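Long-range contact in hypothetical protein Atu2648 (Agrobacterium tumefaciens str. C58, PDB 1ZCE), which is of unknown function but is built largely as an EVE domain, related to ASCH and PUA domains, and so may bind nucleic acid: residues 41-52 and 63-71. Numbering follows the deposited sequence.
Sequences MRAMKIGDKGFF and GIVEVCALS
Val67 packs into the loop that leads from helix 35-42 into strand 49-54. Val67 CG2 meets Met44 SE at 3.8 Å, the two side chains crossing at about a right angle. Val67 CB lies 3.4 Å from Lys45 O. The backbone N and O of Val67 both bond the type II turn Lys45-Asp48: Gly47 N donates to Val67 O, nearly straight (172°), and Val67 N donates to Asp48 O. Lys45 N meets Asp48 OD2 from above the carboxylate plane, and Trp5 NE1 also bonds this oxygen.

Beyond the turn the strands pair as an antiparallel hairpin. Gly50 and Val65 form a hydrogen-bonded pair, with Val65 CG2 3.6 Å from Gly50 O. On the same face Phe52 crosses Val65 obliquely, CD2 to CG1 at 4.0 Å. On the other face Ile64 CG1 lies at the edge of the Phe51 ring. Lys49 and Glu66 run side by side there. A bend at chi2 (-62°) lays Lys49 CD against Glu66 CB; one at chi4 (-61°) sets the direction of NZ. Lys49 NZ and Glu66 OE2 form a long salt bridge at 3.7 Å, and water 2 bonds both. Lys49 NZ also bonds Gly47 O and Lys144 O; Glu66 OE1 forms a salt bridge with Arg89.

At the corner, Ile46 CD1 touches the backbone at Ala69 N (3.5 Å); its side chain crosses that of Leu70 at about a right angle. Water 1 joins Met41 O, Met44 O and Ser71 N, linking helix 35-42 and the loop to the strand beyond the corner.

The hairpin lies inside the mixed sheet of the EVE domain. Strand 4-9 flanks strand 49-54, and strand 84-99 flanks strand 60-73. Helix 127-136 covers the Phe51 and Ile64 face, while Tyr7 packs on Val65 and Val67.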
HETATM    1  N   MSE A  41      -3.288  -6.618   6.880  1.00  3.83           N
HETATM    2  CA  MSE A  41      -2.757  -7.563   5.910  1.00  3.56           C
HETATM    3  C   MSE A  41      -3.530  -8.881   5.964  1.00  4.10           C
HETATM    4  O   MSE A  41      -3.770  -9.502   4.930  1.00  4.74           O
HETATM    5  CB  MSE A  41      -1.258  -7.792   6.130  1.00  3.30           C
HETATM    6  CG  MSE A  41      -0.424  -6.583   5.720  1.00  4.12           C
HETATM    7 SE   MSE A  41       1.506  -6.866   5.693  1.00  9.85          SE
HETATM    8  CE  MSE A  41       1.754  -7.083   7.611  1.00  5.68           C
ATOM      9  N   ARG A  42      -3.912  -9.315   7.161  1.00  4.03           N
ATOM     10  CA  ARG A  42      -4.682 -10.547   7.293  1.00  5.30           C
ATOM     11  C   ARG A  42      -6.042 -10.435   6.608  1.00  5.95           C
ATOM     12  O   ARG A  42      -6.651 -11.447   6.272  1.00  8.48           O
ATOM     13  CB  ARG A  42      -4.902 -10.894   8.766  1.00  6.04           C
ATOM     14  CG  ARG A  42      -3.662 -11.346   9.493  1.00  6.14           C
ATOM     15  CD  ARG A  42      -3.962 -11.576  10.956  1.00  7.72           C
ATOM     16  NE  ARG A  42      -2.801 -12.088  11.667  1.00  6.96           N
ATOM     17  CZ  ARG A  42      -2.798 -12.391  12.959  1.00  7.57           C
ATOM     18  NH1 ARG A  42      -3.899 -12.226  13.679  1.00  8.12           N
ATOM     19  NH2 ARG A  42      -1.699 -12.868  13.522  1.00  8.53           N
ATOM     20  N   ALA A  43      -6.521  -9.212   6.406  1.00  5.17           N
ATOM     21  CA  ALA A  43      -7.817  -9.002   5.768  1.00  6.64           C
ATOM     22  C   ALA A  43      -7.714  -8.940   4.248  1.00  5.78           C
ATOM     23  O   ALA A  43      -8.729  -8.859   3.558  1.00  7.75           O
ATOM     24  CB  ALA A  43      -8.443  -7.718   6.291  1.00  7.36           C
HETATM   25  N   MSE A  44      -6.489  -8.989   3.730  1.00  5.39           N
HETATM   26  CA  MSE A  44      -6.264  -8.903   2.291  1.00  4.85           C
HETATM   27  C   MSE A  44      -6.456 -10.211   1.546  1.00  5.59           C
HETATM   28  O   MSE A  44      -6.189 -11.291   2.075  1.00  6.12           O
HETATM   29  CB  MSE A  44      -4.858  -8.376   2.013  1.00  6.18           C
HETATM   30  CG  MSE A  44      -4.653  -6.954   2.492  1.00  5.24           C
HETATM   31 SE   MSE A  44      -2.819  -6.403   2.334  1.00 11.63          SE
HETATM   32  CE  MSE A  44      -2.984  -4.713   3.247  1.00  6.45           C
ATOM     33  N   LYS A  45      -6.923 -10.095   0.309  1.00  5.24           N
ATOM     34  CA  LYS A  45      -7.129 -11.246  -0.553  1.00  6.18           C
ATOM     35  C   LYS A  45      -6.192 -11.129  -1.752  1.00  6.26           C
ATOM     36  O   LYS A  45      -5.710 -10.041  -2.074  1.00  6.22           O
ATOM     37  CB  LYS A  45      -8.580 -11.287  -1.039  1.00  9.30           C
ATOM     38  CG  LYS A  45      -9.598 -11.433   0.080  1.00 11.63           C
ATOM     39  CD  LYS A  45     -11.016 -11.557  -0.456  1.00 14.15           C
ATOM     40  CE  LYS A  45     -12.039 -11.548   0.670  1.00 15.08           C
ATOM     41  NZ  LYS A  45     -12.109 -10.227   1.346  1.00 15.23           N
ATOM     42  N   ILE A  46      -5.927 -12.256  -2.402  1.00  6.73           N
ATOM     43  CA  ILE A  46      -5.076 -12.257  -3.581  1.00  6.83           C
ATOM     44  C   ILE A  46      -5.713 -11.321  -4.601  1.00  6.87           C
ATOM     45  O   ILE A  46      -6.921 -11.378  -4.833  1.00  6.87           O
ATOM     46  CB  ILE A  46      -4.977 -13.673  -4.192  1.00  7.49           C
ATOM     47  CG1 ILE A  46      -4.237 -14.603  -3.229  1.00  9.46           C
ATOM     48  CG2 ILE A  46      -4.265 -13.624  -5.539  1.00  9.58           C
ATOM     49  CD1 ILE A  46      -2.832 -14.141  -2.891  1.00  9.84           C
ATOM     50  N   GLY A  47      -4.910 -10.443  -5.190  1.00  6.53           N
ATOM     51  CA  GLY A  47      -5.449  -9.528  -6.177  1.00  7.26           C
ATOM     52  C   GLY A  47      -5.873  -8.171  -5.642  1.00  5.87           C
ATOM     53  O   GLY A  47      -6.109  -7.249  -6.422  1.00  6.66           O
ATOM     54  N   ASP A  48      -5.993  -8.032  -4.323  1.00  6.20           N
ATOM     55  CA  ASP A  48      -6.376  -6.743  -3.746  1.00  5.94           C
ATOM     56  C   ASP A  48      -5.348  -5.709  -4.174  1.00  5.73           C
ATOM     57  O   ASP A  48      -4.143  -5.954  -4.094  1.00  5.46           O
ATOM     58  CB  ASP A  48      -6.412  -6.801  -2.218  1.00  5.43           C
ATOM     59  CG  ASP A  48      -7.724  -7.344  -1.674  1.00  6.05           C
ATOM     60  OD1 ASP A  48      -8.608  -7.741  -2.460  1.00  7.02           O
ATOM     61  OD2 ASP A  48      -7.877  -7.373  -0.437  1.00  5.84           O
ATOM     62  N   LYS A  49      -5.833  -4.555  -4.618  1.00  4.63           N
ATOM     63  CA  LYS A  49      -4.973  -3.479  -5.082  1.00  5.38           C
ATOM     64  C   LYS A  49      -4.728  -2.452  -3.989  1.00  4.62           C
ATOM     65  O   LYS A  49      -5.540  -2.281  -3.077  1.00  4.48           O
ATOM     66  CB  LYS A  49      -5.608  -2.805  -6.297  1.00  5.72           C
ATOM     67  CG  LYS A  49      -5.925  -3.760  -7.438  1.00  6.37           C
ATOM     68  CD  LYS A  49      -4.668  -4.420  -7.983  1.00  7.65           C
ATOM     69  CE  LYS A  49      -4.948  -5.255  -9.233  1.00  6.03           C
ATOM     70  NZ  LYS A  49      -5.904  -6.370  -8.999  1.00  8.32           N
ATOM     71  N   GLY A  50      -3.591  -1.776  -4.080  1.00  5.62           N
ATOM     72  CA  GLY A  50      -3.260  -0.774  -3.091  1.00  5.70           C
ATOM     73  C   GLY A  50      -2.217   0.206  -3.581  1.00  4.25           C
ATOM     74  O   GLY A  50      -1.621   0.036  -4.655  1.00  7.31           O
ATOM     75  N   PHE A  51      -2.000   1.243  -2.783  1.00  3.98           N
ATOM     76  CA  PHE A  51      -1.030   2.274  -3.116  1.00  3.58           C
ATOM     77  C   PHE A  51       0.316   2.016  -2.476  1.00  2.69           C
ATOM     78  O   PHE A  51       0.399   1.553  -1.337  1.00  4.11           O
ATOM     79  CB  PHE A  51      -1.511   3.649  -2.648  1.00  4.01           C
ATOM     80  CG  PHE A  51      -2.734   4.148  -3.358  1.00  3.03           C
ATOM     81  CD1 PHE A  51      -2.823   4.095  -4.746  1.00  4.40           C
ATOM     82  CD2 PHE A  51      -3.779   4.715  -2.643  1.00  3.71           C
ATOM     83  CE1 PHE A  51      -3.936   4.604  -5.412  1.00  4.04           C
ATOM     84  CE2 PHE A  51      -4.893   5.226  -3.298  1.00  3.94           C
ATOM     85  CZ  PHE A  51      -4.972   5.171  -4.687  1.00  4.48           C
ATOM     86  N   PHE A  52       1.372   2.295  -3.230  1.00  4.37           N
ATOM     87  CA  PHE A  52       2.730   2.178  -2.725  1.00  4.36           C
ATOM     88  C   PHE A  52       3.054   3.652  -2.462  1.00  3.99           C
ATOM     89  O   PHE A  52       3.109   4.467  -3.390  1.00  4.95           O
ATOM     90  CB  PHE A  52       3.653   1.571  -3.785  1.00  4.54           C
ATOM     91  CG  PHE A  52       5.025   1.202  -3.274  1.00  3.85           C
ATOM     92  CD1 PHE A  52       6.025   2.165  -3.147  1.00  5.47           C
ATOM     93  CD2 PHE A  52       5.326  -0.118  -2.938  1.00  4.15           C
ATOM     94  CE1 PHE A  52       7.308   1.815  -2.705  1.00  5.71           C
ATOM     95  CE2 PHE A  52       6.607  -0.478  -2.492  1.00  6.20           C
ATOM     96  CZ  PHE A  52       7.595   0.488  -2.375  1.00  5.22           C
ATOM     97  N   GLY A  63       2.893   4.445  -6.954  1.00  5.32           N
ATOM     98  CA  GLY A  63       2.509   3.295  -7.747  1.00  6.72           C
ATOM     99  C   GLY A  63       1.386   2.488  -7.146  1.00  4.67           C
ATOM    100  O   GLY A  63       0.934   2.749  -6.030  1.00  4.83           O
ATOM    101  N   ILE A  64       0.921   1.514  -7.917  1.00  5.05           N
ATOM    102  CA  ILE A  64      -0.135   0.619  -7.481  1.00  5.81           C
ATOM    103  C   ILE A  64       0.438  -0.793  -7.424  1.00  4.02           C
ATOM    104  O   ILE A  64       1.192  -1.212  -8.311  1.00  5.15           O
ATOM    105  CB  ILE A  64      -1.328   0.651  -8.453  1.00  8.07           C
ATOM    106  CG1 ILE A  64      -1.976   2.039  -8.408  1.00 11.55           C
ATOM    107  CG2 ILE A  64      -2.336  -0.436  -8.089  1.00  7.95           C
ATOM    108  CD1 ILE A  64      -3.187   2.201  -9.320  1.00 11.91           C
ATOM    109  N   VAL A  65       0.089  -1.509  -6.362  1.00  4.46           N
ATOM    110  CA  VAL A  65       0.541  -2.876  -6.168  1.00  4.88           C
ATOM    111  C   VAL A  65      -0.658  -3.786  -5.965  1.00  5.16           C
ATOM    112  O   VAL A  65      -1.795  -3.332  -5.861  1.00  5.55           O
ATOM    113  CB  VAL A  65       1.442  -3.012  -4.919  1.00  5.05           C
ATOM    114  CG1 VAL A  65       2.736  -2.242  -5.122  1.00  6.43           C
ATOM    115  CG2 VAL A  65       0.705  -2.512  -3.686  1.00  7.80           C
ATOM    116  N   GLU A  66      -0.383  -5.083  -5.924  1.00  4.91           N
ATOM    117  CA  GLU A  66      -1.415  -6.076  -5.685  1.00  5.65           C
ATOM    118  C   GLU A  66      -0.845  -7.153  -4.776  1.00  5.01           C
ATOM    119  O   GLU A  66       0.362  -7.403  -4.759  1.00  5.27           O
ATOM    120  CB  GLU A  66      -1.891  -6.705  -6.997  1.00  7.56           C
ATOM    121  CG  GLU A  66      -0.848  -7.555  -7.706  1.00  8.71           C
ATOM    122  CD  GLU A  66      -1.340  -8.085  -9.043  1.00 11.44           C
ATOM    123  OE1 GLU A  66      -0.557  -8.762  -9.740  1.00 12.17           O
ATOM    124  OE2 GLU A  66      -2.508  -7.820  -9.395  1.00 15.45           O
ATOM    125  N   VAL A  67      -1.726  -7.780  -4.011  1.00  5.27           N
ATOM    126  CA  VAL A  67      -1.325  -8.841  -3.107  1.00  5.11           C
ATOM    127  C   VAL A  67      -1.099 -10.112  -3.924  1.00  5.03           C
ATOM    128  O   VAL A  67      -1.966 -10.505  -4.707  1.00  5.43           O
ATOM    129  CB  VAL A  67      -2.424  -9.086  -2.050  1.00  6.38           C
ATOM    130  CG1 VAL A  67      -2.084 -10.300  -1.214  1.00  7.63           C
ATOM    131  CG2 VAL A  67      -2.582  -7.852  -1.161  1.00  6.62           C
ATOM    132  N   CYS A  68       0.061 -10.741  -3.765  1.00  6.05           N
ATOM    133  CA  CYS A  68       0.337 -11.968  -4.507  1.00  5.75           C
ATOM    134  C   CYS A  68       0.556 -13.184  -3.604  1.00  6.53           C
ATOM    135  O   CYS A  68       0.839 -14.285  -4.081  1.00  7.80           O
ATOM    136  CB  CYS A  68       1.526 -11.781  -5.453  1.00  7.34           C
ATOM    137  SG  CYS A  68       3.036 -11.127  -4.729  1.00  7.60           S
ATOM    138  N   ALA A  69       0.427 -12.975  -2.297  1.00  6.45           N
ATOM    139  CA  ALA A  69       0.544 -14.051  -1.317  1.00  6.39           C
ATOM    140  C   ALA A  69      -0.220 -13.635  -0.070  1.00  5.54           C
ATOM    141  O   ALA A  69      -0.050 -12.523   0.435  1.00  6.53           O
ATOM    142  CB  ALA A  69       2.007 -14.332  -0.975  1.00  7.91           C
ATOM    143  N   LEU A  70      -1.081 -14.527   0.410  1.00  5.87           N
ATOM    144  CA  LEU A  70      -1.877 -14.270   1.603  1.00  5.70           C
ATOM    145  C   LEU A  70      -0.992 -14.257   2.842  1.00  5.70           C
ATOM    146  O   LEU A  70       0.132 -14.752   2.816  1.00  5.86           O
ATOM    147  CB  LEU A  70      -2.956 -15.346   1.754  1.00  6.08           C
ATOM    148  CG  LEU A  70      -4.039 -15.392   0.672  1.00  5.77           C
ATOM    149  CD1 LEU A  70      -4.936 -16.600   0.900  1.00  8.18           C
ATOM    150  CD2 LEU A  70      -4.851 -14.105   0.702  1.00  8.54           C
ATOM    151  N   SER A  71      -1.509 -13.693   3.928  1.00  6.35           N
ATOM    152  CA  SER A  71      -0.767 -13.609   5.179  1.00  6.26           C
ATOM    153  C   SER A  71      -0.110 -14.918   5.577  1.00  6.24           C
ATOM    154  O   SER A  71      -0.760 -15.963   5.618  1.00  7.29           O
ATOM    155  CB  SER A  71      -1.691 -13.160   6.312  1.00  6.66           C
ATOM    156  OG  SER A  71      -2.068 -11.807   6.160  1.00  8.48           O
TER
HETATM  157  O   HOH W   1      -4.023 -12.113   3.713  1.00  5.48           O
HETATM  158  O   HOH W   2      -4.704  -8.421 -10.619  1.00 18.03           O